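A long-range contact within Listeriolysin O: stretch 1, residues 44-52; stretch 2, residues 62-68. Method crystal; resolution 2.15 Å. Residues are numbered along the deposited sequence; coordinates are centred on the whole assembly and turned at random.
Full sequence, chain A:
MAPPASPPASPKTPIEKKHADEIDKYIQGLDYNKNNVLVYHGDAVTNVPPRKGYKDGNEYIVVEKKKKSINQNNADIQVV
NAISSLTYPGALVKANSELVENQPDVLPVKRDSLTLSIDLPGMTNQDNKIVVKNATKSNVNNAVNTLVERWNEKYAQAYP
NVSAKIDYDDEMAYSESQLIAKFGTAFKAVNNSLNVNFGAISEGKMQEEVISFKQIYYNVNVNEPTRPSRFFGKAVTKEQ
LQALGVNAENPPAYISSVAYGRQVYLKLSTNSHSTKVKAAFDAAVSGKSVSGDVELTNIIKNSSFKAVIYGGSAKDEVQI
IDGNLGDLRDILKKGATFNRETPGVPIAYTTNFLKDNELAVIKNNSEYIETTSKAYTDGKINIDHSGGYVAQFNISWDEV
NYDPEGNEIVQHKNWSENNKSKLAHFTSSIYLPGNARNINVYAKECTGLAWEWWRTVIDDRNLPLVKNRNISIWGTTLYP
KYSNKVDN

Stretch 1 (44-52) AVTNVPPRK
Stretch 2 62-68: VVEKKKK

Stretch 2 is extended throughout 62-68, inside a longer strand; stretch 1 runs against it, 166° apart, and joins it as strand only at Lys52. There an antiparallel hydrogen-bonded pair sets the register: Lys52 N donates to Val63 O (3.1 Å) and Val63 N to Lys52 O (2.8 Å), both nearly straight, with CA atoms 5.4 Å apart. Lys52 (chi1 p, then all t) and Val63 (t) share a sheet face, CG of Lys52 4.4 Å from CB of Val63.

Before Lys52 no direct backbone hydrogen bond crosses, and two waters link the chains through the carbonyls of Pro49 and Pro50. Water 1 donates to Pro49 O and accepts from Lys65 N, both at 3.1 Å; water 2 donates to Pro50 O (3.1 Å) and Val63 O (2.7 Å). The CA atoms of Val48 and Lys65 stand 6.6 Å apart.

Val48, Val45, Lys65 and Lys67 fill this wider part. Val48 (t) points toward the strand, CG1 3.7 Å from Lys65 CB and CG2 3.7 Å from Lys67 CB. Lys65 (m, t, t, m) starts toward stretch 1, laying CD 3.6 Å from Pro49 CG, before its end leads away, in keeping with NZ being hydrogen-bonded elsewhere in the structure. Lys67, all t, passes Val45 (t), CG to CB 4.1 Å.

Arg51 and Glu64 sit at the close approach, CA atoms 4.8 Å apart. Both CA-to-CB bonds go sideways, but the end of Glu64 (m, t, chi3 -27°) comes nearer, its OE2 3.5 Å from Arg51 CD. Arg51 (t, t, p, chi4 -179°) brings NH1 3.6 Å from that OE2, a salt bridge approached obliquely to the guanidinium.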

ATOM      1  N   ALA A  44       4.861  18.597   0.461  1.00 51.33           N
ATOM      2  CA  ALA A  44       5.840  19.075  -0.503  1.00 49.60           C
ATOM      3  C   ALA A  44       7.232  18.738   0.019  1.00 51.48           C
ATOM      4  O   ALA A  44       7.621  19.205   1.090  1.00 60.53           O
ATOM      5  CB  ALA A  44       5.699  20.574  -0.702  1.00 44.58           C
ATOM      6  N   VAL A  45       7.978  17.921  -0.718  1.00 45.44           N
ATOM      7  CA  VAL A  45       9.335  17.570  -0.305  1.00 45.94           C
ATOM      8  C   VAL A  45      10.315  18.668  -0.695  1.00 48.21           C
ATOM      9  O   VAL A  45      10.605  18.862  -1.875  1.00 50.29           O
ATOM     10  CB  VAL A  45       9.798  16.237  -0.918  1.00 44.50           C
ATOM     11  CG1 VAL A  45      11.260  15.973  -0.572  1.00 45.02           C
ATOM     12  CG2 VAL A  45       8.918  15.101  -0.430  1.00 39.04           C
ATOM     13  N   THR A  46      10.823  19.385   0.304  1.00 54.10           N
ATOM     14  CA  THR A  46      11.732  20.503   0.069  1.00 57.40           C
ATOM     15  C   THR A  46      13.138  20.033  -0.299  1.00 62.74           C
ATOM     16  O   THR A  46      13.807  20.644  -1.132  1.00 69.96           O
ATOM     17  CB  THR A  46      11.829  21.421   1.302  1.00 62.39           C
ATOM     18  OG1 THR A  46      12.314  20.669   2.423  1.00 67.63           O
ATOM     19  CG2 THR A  46      10.468  22.013   1.644  1.00 64.50           C
ATOM     20  N   ASN A  47      13.584  18.951   0.331  1.00 54.21           N
ATOM     21  CA  ASN A  47      14.931  18.441   0.105  1.00 57.40           C
ATOM     22  C   ASN A  47      15.042  16.957   0.435  1.00 52.80           C
ATOM     23  O   ASN A  47      14.215  16.416   1.167  1.00 54.11           O
ATOM     24  CB  ASN A  47      15.943  19.237   0.932  1.00 62.63           C
ATOM     25  CG  ASN A  47      15.855  18.932   2.415  1.00 64.97           C
ATOM     26  OD1 ASN A  47      16.637  18.142   2.946  1.00 70.26           O
ATOM     27  ND2 ASN A  47      14.896  19.554   3.092  1.00 58.64           N
ATOM     28  N   VAL A  48      16.069  16.307  -0.105  1.00 50.14           N
ATOM     29  CA  VAL A  48      16.303  14.893   0.159  1.00 51.20           C
ATOM     30  C   VAL A  48      17.652  14.680   0.840  1.00 50.00           C
ATOM     31  O   VAL A  48      18.689  15.060   0.296  1.00 44.51           O
ATOM     32  CB  VAL A  48      16.259  14.065  -1.138  1.00 53.46           C
ATOM     33  CG1 VAL A  48      16.657  12.620  -0.864  1.00 52.22           C
ATOM     34  CG2 VAL A  48      14.874  14.139  -1.766  1.00 54.97           C
ATOM     35  N   PRO A  49      17.637  14.074   2.040  1.00 49.33           N
ATOM     36  CA  PRO A  49      18.865  13.804   2.798  1.00 47.96           C
ATOM     37  C   PRO A  49      19.828  12.925   2.006  1.00 45.47           C
ATOM     38  O   PRO A  49      19.391  11.991   1.332  1.00 46.36           O
ATOM     39  CB  PRO A  49      18.357  13.055   4.033  1.00 50.00           C
ATOM     40  CG  PRO A  49      16.928  13.475   4.172  1.00 48.13           C
ATOM     41  CD  PRO A  49      16.435  13.627   2.765  1.00 50.49           C
ATOM     42  N   PRO A  50      21.132  13.223   2.089  1.00 46.73           N
ATOM     43  CA  PRO A  50      22.148  12.508   1.311  1.00 48.03           C
ATOM     44  C   PRO A  50      22.255  11.034   1.691  1.00 43.57           C
ATOM     45  O   PRO A  50      21.871  10.642   2.793  1.00 42.83           O
ATOM     46  CB  PRO A  50      23.443  13.244   1.670  1.00 50.75           C
ATOM     47  CG  PRO A  50      23.172  13.869   2.999  1.00 51.97           C
ATOM     48  CD  PRO A  50      21.723  14.245   2.970  1.00 46.41           C
ATOM     49  N   ARG A  51      22.758  10.223   0.765  1.00 47.31           N
ATOM     50  CA  ARG A  51      23.018   8.813   1.034  1.00 42.56           C
ATOM     51  C   ARG A  51      24.030   8.689   2.166  1.00 43.42           C
ATOM     52  O   ARG A  51      25.005   9.439   2.219  1.00 40.12           O
ATOM     53  CB  ARG A  51      23.553   8.125  -0.226  1.00 44.33           C
ATOM     54  CG  ARG A  51      24.095   6.719  -0.002  1.00 49.76           C
ATOM     55  CD  ARG A  51      24.560   6.083  -1.309  1.00 45.74           C
ATOM     56  NE  ARG A  51      25.523   6.920  -2.019  1.00 50.27           N
ATOM     57  CZ  ARG A  51      26.064   6.608  -3.193  1.00 52.72           C
ATOM     58  NH1 ARG A  51      25.741   5.471  -3.794  1.00 49.72           N
ATOM     59  NH2 ARG A  51      26.932   7.432  -3.767  1.00 54.66           N
ATOM     60  N   LYS A  52      23.793   7.760   3.086  1.00 42.32           N
ATOM     61  CA  LYS A  52      24.738   7.539   4.174  1.00 46.47           C
ATOM     62  C   LYS A  52      24.994   6.059   4.434  1.00 50.10           C
ATOM     63  O   LYS A  52      24.116   5.215   4.239  1.00 43.85           O
ATOM     64  CB  LYS A  52      24.281   8.239   5.458  1.00 52.11           C
ATOM     65  CG  LYS A  52      23.171   7.526   6.213  1.00 56.71           C
ATOM     66  CD  LYS A  52      22.969   8.151   7.587  1.00 65.01           C
ATOM     67  CE  LYS A  52      22.018   7.323   8.441  1.00 70.12           C
ATOM     68  NZ  LYS A  52      21.863   7.872   9.820  1.00 73.87           N
ATOM     69  N   VAL A  62      23.735   0.683   4.281  1.00 42.04           N
ATOM     70  CA  VAL A  62      23.678   1.815   3.366  1.00 44.49           C
ATOM     71  C   VAL A  62      22.229   2.286   3.208  1.00 48.23           C
ATOM     72  O   VAL A  62      21.354   1.506   2.833  1.00 47.25           O
ATOM     73  CB  VAL A  62      24.266   1.456   1.981  1.00 41.95           C
ATOM     74  CG1 VAL A  62      24.160   2.643   1.045  1.00 38.65           C
ATOM     75  CG2 VAL A  62      25.722   1.005   2.109  1.00 42.25           C
ATOM     76  N   VAL A  63      21.974   3.556   3.508  1.00 47.65           N
ATOM     77  CA  VAL A  63      20.620   4.096   3.425  1.00 47.23           C
ATOM     78  C   VAL A  63      20.501   5.148   2.326  1.00 48.19           C
ATOM     79  O   VAL A  63      21.188   6.171   2.360  1.00 49.87           O
ATOM     80  CB  VAL A  63      20.173   4.717   4.769  1.00 47.05           C
ATOM     81  CG1 VAL A  63      18.775   5.313   4.641  1.00 47.50           C
ATOM     82  CG2 VAL A  63      20.219   3.677   5.880  1.00 42.15           C
ATOM     83  N   GLU A  64      19.631   4.884   1.355  1.00 49.88           N
ATOM     84  CA  GLU A  64      19.381   5.816   0.259  1.00 55.33           C
ATOM     85  C   GLU A  64      17.973   6.408   0.322  1.00 54.64           C
ATOM     86  O   GLU A  64      17.032   5.754   0.773  1.00 52.64           O
ATOM     87  CB  GLU A  64      19.603   5.134  -1.095  1.00 60.63           C
ATOM     88  CG  GLU A  64      21.062   5.007  -1.505  1.00 71.57           C
ATOM     89  CD  GLU A  64      21.228   4.401  -2.886  1.00 79.87           C
ATOM     90  OE1 GLU A  64      20.343   3.627  -3.306  1.00 82.17           O
ATOM     91  OE2 GLU A  64      22.245   4.696  -3.550  1.00 82.80           O
ATOM     92  N   LYS A  65      17.842   7.652  -0.132  1.00 50.07           N
ATOM     93  CA  LYS A  65      16.551   8.331  -0.160  1.00 48.66           C
ATOM     94  C   LYS A  65      16.305   8.965  -1.527  1.00 53.18           C
ATOM     95  O   LYS A  65      17.220   9.529  -2.131  1.00 48.35           O
ATOM     96  CB  LYS A  65      16.477   9.394   0.941  1.00 39.34           C
ATOM     97  CG  LYS A  65      16.561   8.839   2.352  1.00 40.15           C
ATOM     98  CD  LYS A  65      16.456   9.945   3.389  1.00 45.34           C
ATOM     99  CE  LYS A  65      16.559   9.396   4.802  1.00 50.41           C
ATOM    100  NZ  LYS A  65      15.487   8.406   5.096  1.00 52.64           N
ATOM    101  N   LYS A  66      15.070   8.861  -2.008  1.00 50.22           N
ATOM    102  CA  LYS A  66      14.687   9.457  -3.283  1.00 52.12           C
ATOM    103  C   LYS A  66      13.341  10.169  -3.170  1.00 50.05           C
ATOM    104  O   LYS A  66      12.434   9.702  -2.480  1.00 46.91           O
ATOM    105  CB  LYS A  66      14.633   8.395  -4.386  1.00 58.23           C
ATOM    106  CG  LYS A  66      14.334   8.958  -5.774  1.00 66.62           C
ATOM    107  CD  LYS A  66      13.901   7.880  -6.764  1.00 71.66           C
ATOM    108  CE  LYS A  66      15.084   7.202  -7.442  1.00 74.18           C
ATOM    109  NZ  LYS A  66      15.821   6.279  -6.537  1.00 75.12           N
ATOM    110  N   LYS A  67      13.222  11.305  -3.848  1.00 45.42           N
ATOM    111  CA  LYS A  67      11.968  12.044  -3.881  1.00 47.28           C
ATOM    112  C   LYS A  67      11.014  11.409  -4.888  1.00 50.74           C
ATOM    113  O   LYS A  67      11.366  11.224  -6.055  1.00 53.95           O
ATOM    114  CB  LYS A  67      12.223  13.502  -4.255  1.00 51.99           C
ATOM    115  CG  LYS A  67      10.967  14.344  -4.369  1.00 56.05           C
ATOM    116  CD  LYS A  67      11.286  15.733  -4.891  1.00 60.15           C
ATOM    117  CE  LYS A  67      10.023  16.559  -5.062  1.00 62.48           C
ATOM    118  NZ  LYS A  67      10.305  17.884  -5.680  1.00 65.69           N
ATOM    119  N   LYS A  68       9.813  11.065  -4.434  1.00 46.48           N
ATOM    120  CA  LYS A  68       8.807  10.464  -5.304  1.00 46.48           C
ATOM    121  C   LYS A  68       7.504  11.262  -5.295  1.00 49.71           C
ATOM    122  O   LYS A  68       7.251  12.046  -4.381  1.00 47.80           O
ATOM    123  CB  LYS A  68       8.529   9.018  -4.887  1.00 47.97           C
ATOM    124  CG  LYS A  68       9.760   8.126  -4.853  1.00 54.59           C
ATOM    125  CD  LYS A  68      10.388   7.986  -6.230  1.00 64.24           C
ATOM    126  CE  LYS A  68      10.002   6.673  -6.896  1.00 70.33           C
ATOM    127  NZ  LYS A  68       8.533   6.549  -7.108  1.00 73.67           N
TER
HETATM  128  O   HOH W   1      20.158   9.701  -0.585  1.00 70.82           O
HETATM  129  O   HOH W   2      20.057   8.305   3.651  1.00 43.43           O